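Local structure of inactive PncC family protein (Escherichia coli O157:H7, 5KOL) at residues N5-V10 and L169-L173; L21-L25 and L165-L169; A95-A99 and S111-T115. The protein belongs to the CinA family but probably lacks the nicotinamide-nucleotide (NMN) amidohydrolase activity its PncC relatives are named for, and its actual role is unknown. One frame throughout, in Å; residues are numbered along the deposited sequence.

Interaction 1: residues N5-V10 and L169-L173; sequences NRNKIV and LQLLL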
loop_
_atom_site.group_PDB
_atom_site.type_symbol
_atom_site.label_atom_id
_atom_site.label_comp_id
_atom_site.label_asym_id
_atom_site.label_seq_id
_atom_site.Cartn_x
_atom_site.Cartn_y
_atom_site.Cartn_z
ATOM N N ASN A 5 5.276 -25.371 20.284
ATOM C CA ASN A 5 6.696 -25.275 19.942
ATOM C C ASN A 5 6.997 -24.092 19.026
ATOM O O ASN A 5 8.122 -23.579 19.025
ATOM C CB ASN A 5 7.164 -26.565 19.277
ATOM C CG ASN A 5 7.475 -27.654 20.284
ATOM O OD1 ASN A 5 8.326 -27.488 21.161
ATOM N ND2 ASN A 5 6.776 -28.771 20.167
ATOM N N ARG A 6 6.028 -23.656 18.234
ATOM C CA ARG A 6 6.291 -22.560 17.314
ATOM C C ARG A 6 5.868 -21.200 17.867
ATOM O O ARG A 6 6.191 -20.175 17.258
ATOM C CB ARG A 6 5.613 -22.841 15.970
ATOM C CG ARG A 6 4.136 -23.155 16.073
ATOM C CD ARG A 6 3.579 -23.838 14.819
ATOM N NE ARG A 6 3.220 -22.868 13.786
ATOM C CZ ARG A 6 1.972 -22.493 13.507
ATOM N NH1 ARG A 6 0.940 -22.991 14.185
ATOM N NH2 ARG A 6 1.739 -21.599 12.550
ATOM N N ASN A 7 5.181 -21.166 19.012
ATOM C CA ASN A 7 4.791 -19.912 19.664
ATOM C C ASN A 7 6.007 -19.292 20.361
ATOM O O ASN A 7 6.144 -19.289 21.590
ATOM C CB ASN A 7 3.652 -20.127 20.661
ATOM C CG ASN A 7 2.469 -20.886 20.078
ATOM O OD1 ASN A 7 2.387 -21.109 18.874
ATOM N ND2 ASN A 7 1.527 -21.269 20.944
ATOM N N LYS A 8 6.912 -18.754 19.547
ATOM C CA LYS A 8 8.001 -17.919 20.036
ATOM C C LYS A 8 7.860 -16.539 19.415
ATOM O O LYS A 8 7.630 -16.423 18.209
ATOM C CB LYS A 8 9.395 -18.510 19.712
ATOM C CG LYS A 8 9.659 -19.892 20.293
ATOM C CD LYS A 8 11.012 -20.505 19.853
ATOM C CE LYS A 8 11.656 -21.269 21.008
ATOM N NZ LYS A 8 13.062 -21.752 20.716
ATOM N N ILE A 9 7.969 -15.503 20.242
ATOM C CA ILE A 9 8.087 -14.136 19.750
ATOM C C ILE A 9 9.503 -13.967 19.202
ATOM O O ILE A 9 10.474 -13.996 19.962
ATOM C CB ILE A 9 7.793 -13.118 20.855
ATOM C CG1 ILE A 9 6.346 -13.264 21.349
ATOM C CG2 ILE A 9 8.039 -11.699 20.356
ATOM C CD1 ILE A 9 5.320 -12.858 20.303
ATOM N N VAL A 10 9.630 -13.805 17.883
ATOM C CA VAL A 10 10.960 -13.721 17.299
ATOM C C VAL A 10 11.670 -12.483 17.829
ATOM O O VAL A 10 11.058 -11.426 18.038
ATOM C CB VAL A 10 10.885 -13.714 15.763
ATOM C CG1 VAL A 10 10.334 -15.033 15.257
ATOM C CG2 VAL A 10 10.031 -12.569 15.265
ATOM N N LEU A 169 7.652 -16.131 9.150
ATOM C CA LEU A 169 8.621 -17.205 8.985
ATOM C C LEU A 169 8.548 -18.188 10.150
ATOM O O LEU A 169 8.534 -19.404 9.946
ATOM C CB LEU A 169 10.020 -16.598 8.859
ATOM C CG LEU A 169 10.255 -15.989 7.465
ATOM C CD1 LEU A 169 11.602 -15.283 7.361
ATOM C CD2 LEU A 169 10.198 -17.115 6.438
ATOM N N GLN A 170 8.504 -17.668 11.384
ATOM C CA GLN A 170 8.402 -18.534 12.556
ATOM C C GLN A 170 7.144 -19.387 12.487
ATOM O O GLN A 170 7.181 -20.595 12.733
ATOM C CB GLN A 170 8.399 -17.697 13.839
ATOM C CG GLN A 170 8.069 -18.495 15.114
ATOM C CD GLN A 170 9.122 -19.548 15.442
ATOM O OE1 GLN A 170 8.813 -20.660 15.905
ATOM N NE2 GLN A 170 10.369 -19.203 15.201
ATOM N N LEU A 171 6.013 -18.767 12.144
ATOM C CA LEU A 171 4.756 -19.500 12.116
ATOM C C LEU A 171 4.700 -20.506 10.969
ATOM O O LEU A 171 3.870 -21.418 11.005
ATOM C CB LEU A 171 3.589 -18.507 12.026
ATOM C CG LEU A 171 3.432 -17.576 13.234
ATOM C CD1 LEU A 171 2.306 -16.555 13.029
ATOM C CD2 LEU A 171 3.196 -18.375 14.512
ATOM N N LEU A 172 5.558 -20.367 9.960
ATOM C CA LEU A 172 5.585 -21.297 8.835
ATOM C C LEU A 172 6.483 -22.504 9.078
ATOM O O LEU A 172 6.551 -23.392 8.221
ATOM C CB LEU A 172 6.033 -20.572 7.561
ATOM C CG LEU A 172 4.989 -19.675 6.903
ATOM C CD1 LEU A 172 5.591 -18.949 5.704
ATOM C CD2 LEU A 172 3.767 -20.502 6.494
ATOM N N LEU A 173 7.182 -22.558 10.203
ATOM C CA LEU A 173 7.950 -23.745 10.538
ATOM C C LEU A 173 7.001 -24.938 10.679
ATOM O O LEU A 173 5.887 -24.795 11.200
ATOM C CB LEU A 173 8.745 -23.535 11.824
ATOM C CG LEU A 173 9.771 -22.407 11.795
ATOM C CD1 LEU A 173 10.357 -22.223 13.179
ATOM C CD2 LEU A 173 10.856 -22.703 10.771
ATOM O OXT LEU A 173 7.320 -26.056 10.262
#
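Arg6 and Leu171 mark where the irregular N-terminal segment 5-10 comes nearest the last turn of helix 153-171, with their CA atoms 6.2 Å apart. The Arg6 guanidinium reaches the end of that helix and binds the carbonyl oxygen of Leu171: NH2 lies 2.6 Å from Leu171 O, in the carbonyl plane and on a lone pair, with an N-H...O angle of 149°. A second, weak bond runs from Arg6 NE to Leu171 O, 3.2 Å, so one acceptor is gripped twice. The chain gets there by bending at its third torsion (chi3 -84°), which also lays one face of the guanidinium under Leu171 CD2, 4.0 Å from Arg6 NH2. Arg6 NH1 is held in turn by Tyr143 OH of strand 141-148, which limits rotation of the group. Farther along, Val10 CG1 packs on Gln170 CB at 3.6 Å, the two side chains sliding past each other in opposite directions, and the Gln170 chain lies close to the Arg6 backbone. Around Asn7 the segment makes an inverse gamma turn. At the surface the N-terminal loop thus packs against the C-terminal end of helix 153-171, an arginine binding one of its last carbonyls.

Interaction 2: residues L21-L25 and L165-L169; sequences LTSAL and LAQLL
Leu169 is the bump that enters helix 18-31 most plainly: its CD1 sits 3.8 Å from Leu21 CD2 and 4.0 Å from Ala24 CB, while its CD2 lies against the backbone of Leu25, 4.0 Å from Leu25 CA. The small Ala24 leaves a shallow hollow between Leu21 and Leu25, one helical turn apart, and the forked end of Leu169 fills it. From the other helix, Leu21 answers in kind. Leu21 CD2 drops beside Ala166 CB at 3.9 Å and Leu21 CD1 lies over Leu165 CB, so the side chain occupies the dip made by the short alanine between Leu165 and Leu169. Leu25 has CG anti to its own backbone nitrogen (chi1 -174°), which swings the fork toward the flank of helix 153-171 that faces the sheet. There Leu25 CD1 meets Leu168 CD2 at 3.6 Å and Leu25 CD2 meets Leu165 CD2 at 3.9 Å, the side chain crossing both leucines at about a right angle. Thr22 turns its methyl, CG2, to Leu165 CD1 at 3.8 Å; its hydroxyl is bonded back to Ile18 O within its own helix. No hydrogen bond joins the two segments. They run roughly parallel, their axes 9.7 Å apart and inclined by 33°, and their leucines interdigitate on one face of the sheet of this alpha/beta domain, where Leu168 packs on strands 110-116 and 131-138.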
loop_
_atom_site.group_PDB
_atom_site.type_symbol
_atom_site.label_atom_id
_atom_site.label_comp_id
_atom_site.label_asym_id
_atom_site.label_seq_id
_atom_site.Cartn_x
_atom_site.Cartn_y
_atom_site.Cartn_z
ATOM N N LEU A 21 14.778 -11.414 4.863
ATOM C CA LEU A 21 13.487 -11.971 5.264
ATOM C C LEU A 21 12.604 -12.250 4.054
ATOM O O LEU A 21 11.955 -13.297 3.982
ATOM C CB LEU A 21 12.778 -11.000 6.214
ATOM C CG LEU A 21 13.440 -10.738 7.568
ATOM C CD1 LEU A 21 12.784 -9.562 8.310
ATOM C CD2 LEU A 21 13.393 -12.035 8.385
ATOM N N THR A 22 12.549 -11.313 3.104
ATOM C CA THR A 22 11.699 -11.522 1.935
ATOM C C THR A 22 12.299 -12.564 1.008
ATOM O O THR A 22 11.566 -13.223 0.264
ATOM C CB THR A 22 11.475 -10.204 1.178
ATOM O OG1 THR A 22 12.728 -9.662 0.755
ATOM C CG2 THR A 22 10.756 -9.159 2.061
ATOM N N SER A 23 13.629 -12.724 1.041
ATOM C CA SER A 23 14.263 -13.829 0.334
ATOM C C SER A 23 13.758 -15.168 0.846
ATOM O O SER A 23 13.343 -16.040 0.066
ATOM C CB SER A 23 15.778 -13.725 0.500
ATOM O OG SER A 23 16.269 -12.719 -0.364
ATOM N N ALA A 24 13.801 -15.363 2.164
ATOM C CA ALA A 24 13.337 -16.631 2.720
ATOM C C ALA A 24 11.838 -16.800 2.497
ATOM O O ALA A 24 11.373 -17.866 2.072
ATOM C CB ALA A 24 13.679 -16.701 4.207
ATOM N N LEU A 25 11.072 -15.737 2.743
ATOM C CA LEU A 25 9.618 -15.831 2.671
ATOM C C LEU A 25 9.136 -16.067 1.242
ATOM O O LEU A 25 8.210 -16.860 1.014
ATOM C CB LEU A 25 8.999 -14.561 3.248
ATOM C CG LEU A 25 7.473 -14.542 3.379
ATOM C CD1 LEU A 25 6.999 -15.604 4.382
ATOM C CD2 LEU A 25 6.971 -13.140 3.771
ATOM N N LEU A 165 7.257 -9.767 9.022
ATOM C CA LEU A 165 7.825 -10.756 8.108
ATOM C C LEU A 165 8.490 -11.899 8.868
ATOM O O LEU A 165 8.252 -13.080 8.577
ATOM C CB LEU A 165 8.845 -10.057 7.195
ATOM C CG LEU A 165 8.273 -8.967 6.259
ATOM C CD1 LEU A 165 9.392 -8.280 5.511
ATOM C CD2 LEU A 165 7.297 -9.562 5.257
ATOM N N ALA A 166 9.363 -11.566 9.826
ATOM C CA ALA A 166 10.105 -12.593 10.553
ATOM C C ALA A 166 9.175 -13.517 11.327
ATOM O O ALA A 166 9.424 -14.730 11.428
ATOM C CB ALA A 166 11.121 -11.934 11.492
ATOM N N GLN A 167 8.106 -12.964 11.910
ATOM C CA GLN A 167 7.196 -13.823 12.661
ATOM C C GLN A 167 6.378 -14.717 11.736
ATOM O O GLN A 167 5.990 -15.815 12.135
ATOM C CB GLN A 167 6.266 -12.997 13.563
ATOM C CG GLN A 167 5.393 -13.873 14.502
ATOM C CD GLN A 167 6.183 -14.489 15.656
ATOM O OE1 GLN A 167 7.052 -13.838 16.265
ATOM N NE2 GLN A 167 5.893 -15.749 15.960
ATOM N N LEU A 168 6.082 -14.279 10.510
ATOM C CA LEU A 168 5.436 -15.206 9.590
ATOM C C LEU A 168 6.351 -16.392 9.298
ATOM O O LEU A 168 5.900 -17.538 9.232
ATOM C CB LEU A 168 5.011 -14.486 8.311
ATOM C CG LEU A 168 4.380 -15.437 7.286
ATOM C CD1 LEU A 168 3.146 -16.161 7.876
ATOM C CD2 LEU A 168 3.968 -14.655 6.061
ATOM N N LEU A 169 7.652 -16.131 9.150
ATOM C CA LEU A 169 8.621 -17.205 8.985
ATOM C C LEU A 169 8.548 -18.188 10.150
ATOM O O LEU A 169 8.534 -19.404 9.946
ATOM C CB LEU A 169 10.020 -16.598 8.859
ATOM C CG LEU A 169 10.255 -15.989 7.465
ATOM C CD1 LEU A 169 11.602 -15.283 7.361
ATOM C CD2 LEU A 169 10.198 -17.115 6.438
#

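Interaction 3: residues A95-A99 and S111-T115; sequences AAEMA and SIAIT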
loop_
_atom_site.group_PDB
_atom_site.type_symbol
_atom_site.label_atom_id
_atom_site.label_comp_id
_atom_site.label_asym_id
_atom_site.label_seq_id
_atom_site.Cartn_x
_atom_site.Cartn_y
_atom_site.Cartn_z
ATOM N N ALA A 95 -6.732 -6.166 14.499
ATOM C CA ALA A 95 -5.667 -6.782 13.709
ATOM C C ALA A 95 -6.139 -8.101 13.095
ATOM O O ALA A 95 -5.962 -8.347 11.895
ATOM C CB ALA A 95 -4.435 -7.001 14.605
ATOM N N ALA A 96 -6.757 -8.964 13.914
ATOM C CA ALA A 96 -7.276 -10.232 13.413
ATOM C C ALA A 96 -8.279 -10.015 12.282
ATOM O O ALA A 96 -8.194 -10.662 11.227
ATOM C CB ALA A 96 -7.902 -11.033 14.564
ATOM N N GLU A 97 -9.236 -9.099 12.473
ATOM C CA GLU A 97 -10.190 -8.810 11.397
ATOM C C GLU A 97 -9.512 -8.248 10.157
ATOM O O GLU A 97 -9.974 -8.506 9.035
ATOM C CB GLU A 97 -11.277 -7.840 11.859
ATOM C CG GLU A 97 -12.128 -8.369 12.974
ATOM C CD GLU A 97 -13.175 -7.367 13.375
ATOM O OE1 GLU A 97 -12.850 -6.582 14.281
ATOM O OE2 GLU A 97 -14.290 -7.378 12.814
ATOM N N MET A 98 -8.459 -7.435 10.317
ATOM C CA MET A 98 -7.803 -6.952 9.107
ATOM C C MET A 98 -7.176 -8.104 8.340
ATOM O O MET A 98 -7.198 -8.115 7.106
ATOM C CB MET A 98 -6.736 -5.885 9.382
ATOM C CG MET A 98 -7.254 -4.556 9.900
ATOM S SD MET A 98 -5.969 -3.492 10.644
ATOM C CE MET A 98 -4.946 -3.163 9.176
ATOM N N ALA A 99 -6.619 -9.083 9.058
ATOM C CA ALA A 99 -6.001 -10.234 8.406
ATOM C C ALA A 99 -7.038 -11.092 7.679
ATOM O O ALA A 99 -6.768 -11.606 6.588
ATOM C CB ALA A 99 -5.238 -11.070 9.434
ATOM N N SER A 111 -2.059 -14.168 5.069
ATOM C CA SER A 111 -2.082 -12.716 5.195
ATOM C C SER A 111 -1.336 -12.246 6.437
ATOM O O SER A 111 -1.109 -13.002 7.391
ATOM C CB SER A 111 -3.521 -12.156 5.212
ATOM O OG SER A 111 -4.149 -12.347 6.464
ATOM N N ILE A 112 -0.953 -10.968 6.393
ATOM C CA ILE A 112 -0.283 -10.257 7.480
ATOM C C ILE A 112 -1.050 -8.972 7.733
ATOM O O ILE A 112 -1.342 -8.236 6.785
ATOM C CB ILE A 112 1.171 -9.885 7.123
ATOM C CG1 ILE A 112 1.984 -11.100 6.690
ATOM C CG2 ILE A 112 1.812 -9.065 8.266
ATOM C CD1 ILE A 112 3.267 -10.701 5.929
ATOM N N ALA A 113 -1.324 -8.665 8.999
ATOM C CA ALA A 113 -1.957 -7.399 9.359
ATOM C C ALA A 113 -1.106 -6.638 10.378
ATOM O O ALA A 113 -0.505 -7.239 11.273
ATOM C CB ALA A 113 -3.377 -7.644 9.901
ATOM N N ILE A 114 -1.026 -5.315 10.225
ATOM C CA ILE A 114 -0.263 -4.461 11.143
ATOM C C ILE A 114 -1.110 -3.256 11.511
ATOM O O ILE A 114 -1.557 -2.515 10.628
ATOM C CB ILE A 114 1.073 -3.966 10.554
ATOM C CG1 ILE A 114 1.941 -5.105 10.041
ATOM C CG2 ILE A 114 1.858 -3.161 11.624
ATOM C CD1 ILE A 114 3.305 -4.631 9.458
ATOM N N THR A 115 -1.305 -3.033 12.808
ATOM C CA THR A 115 -1.957 -1.809 13.267
ATOM C C THR A 115 -1.302 -1.402 14.580
ATOM O O THR A 115 -1.175 -2.231 15.485
ATOM C CB THR A 115 -3.480 -1.997 13.437
ATOM O OG1 THR A 115 -4.073 -0.791 13.956
ATOM C CG2 THR A 115 -3.817 -3.201 14.351
#
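One hydrogen bond joins Ser111 to Ala99: Ser111 OG donates to Ala99 O at 2.7 Å. The hydroxyl comes in from the flank of the acceptor, with a C=O...O angle of 111° and a tilt of 32° from the carbonyl plane. Its first torsion (chi1 77°) sets OG between the backbone nitrogen and carbonyl carbon of Ser111, turned up to the helix. The bond ties a helix carbonyl to the strand beneath.

The apolar contacts centre on Ala113, whose CB meets Met98 CB at 3.8 Å and Ala99 CB at 3.9 Å. The small Ala95, Ala99 and Ala113 let the segments come close, their axes 7.1 Å apart. Toward the end of the strand, Thr115 CG2 packs on Ala95 CB, while Met98 SD lies near Thr115 CB, the methionine crossing the threonine obliquely. Two close approaches to backbone oxygens stand apart: Ala113 CB lies 3.3 Å from Ala95 O, and Met98 CE reaches Ile114 O. The Thr115 hydroxyl is bound by Ala89 O.

Helix 92-106 lies, roughly antiparallel to strand 110-116, over one face of the central sheet. Strands 36-40 and 131-138 flank this strand, and Ile112 and Ile114 reach helix 153-171 on the opposite face.

In the fold
Interactions 1 and 2 lie on the same side of the chain's centre, about 11 Å apart between centres, and share helix 153-171 and Leu169. Gln167 joins them, with its amide bonded to the backbone of Lys8 and Val10. Interaction 3 lies across the sheet, about 16 Å from interaction 2 and 17 Å from interaction 1, between centres. Yet Ile112, on the back of its strand, packs on Leu165 and Leu168, so helix 153-171 bridges interactions 2 and 3. Along the chain, 5-10 and 21-25 come first, then 95-99 and 111-115, then 165-173: the closing helix completes a three-layer alpha/beta/alpha sandwich, with helices 18-31 and 153-171 on one face and 92-106 on the other.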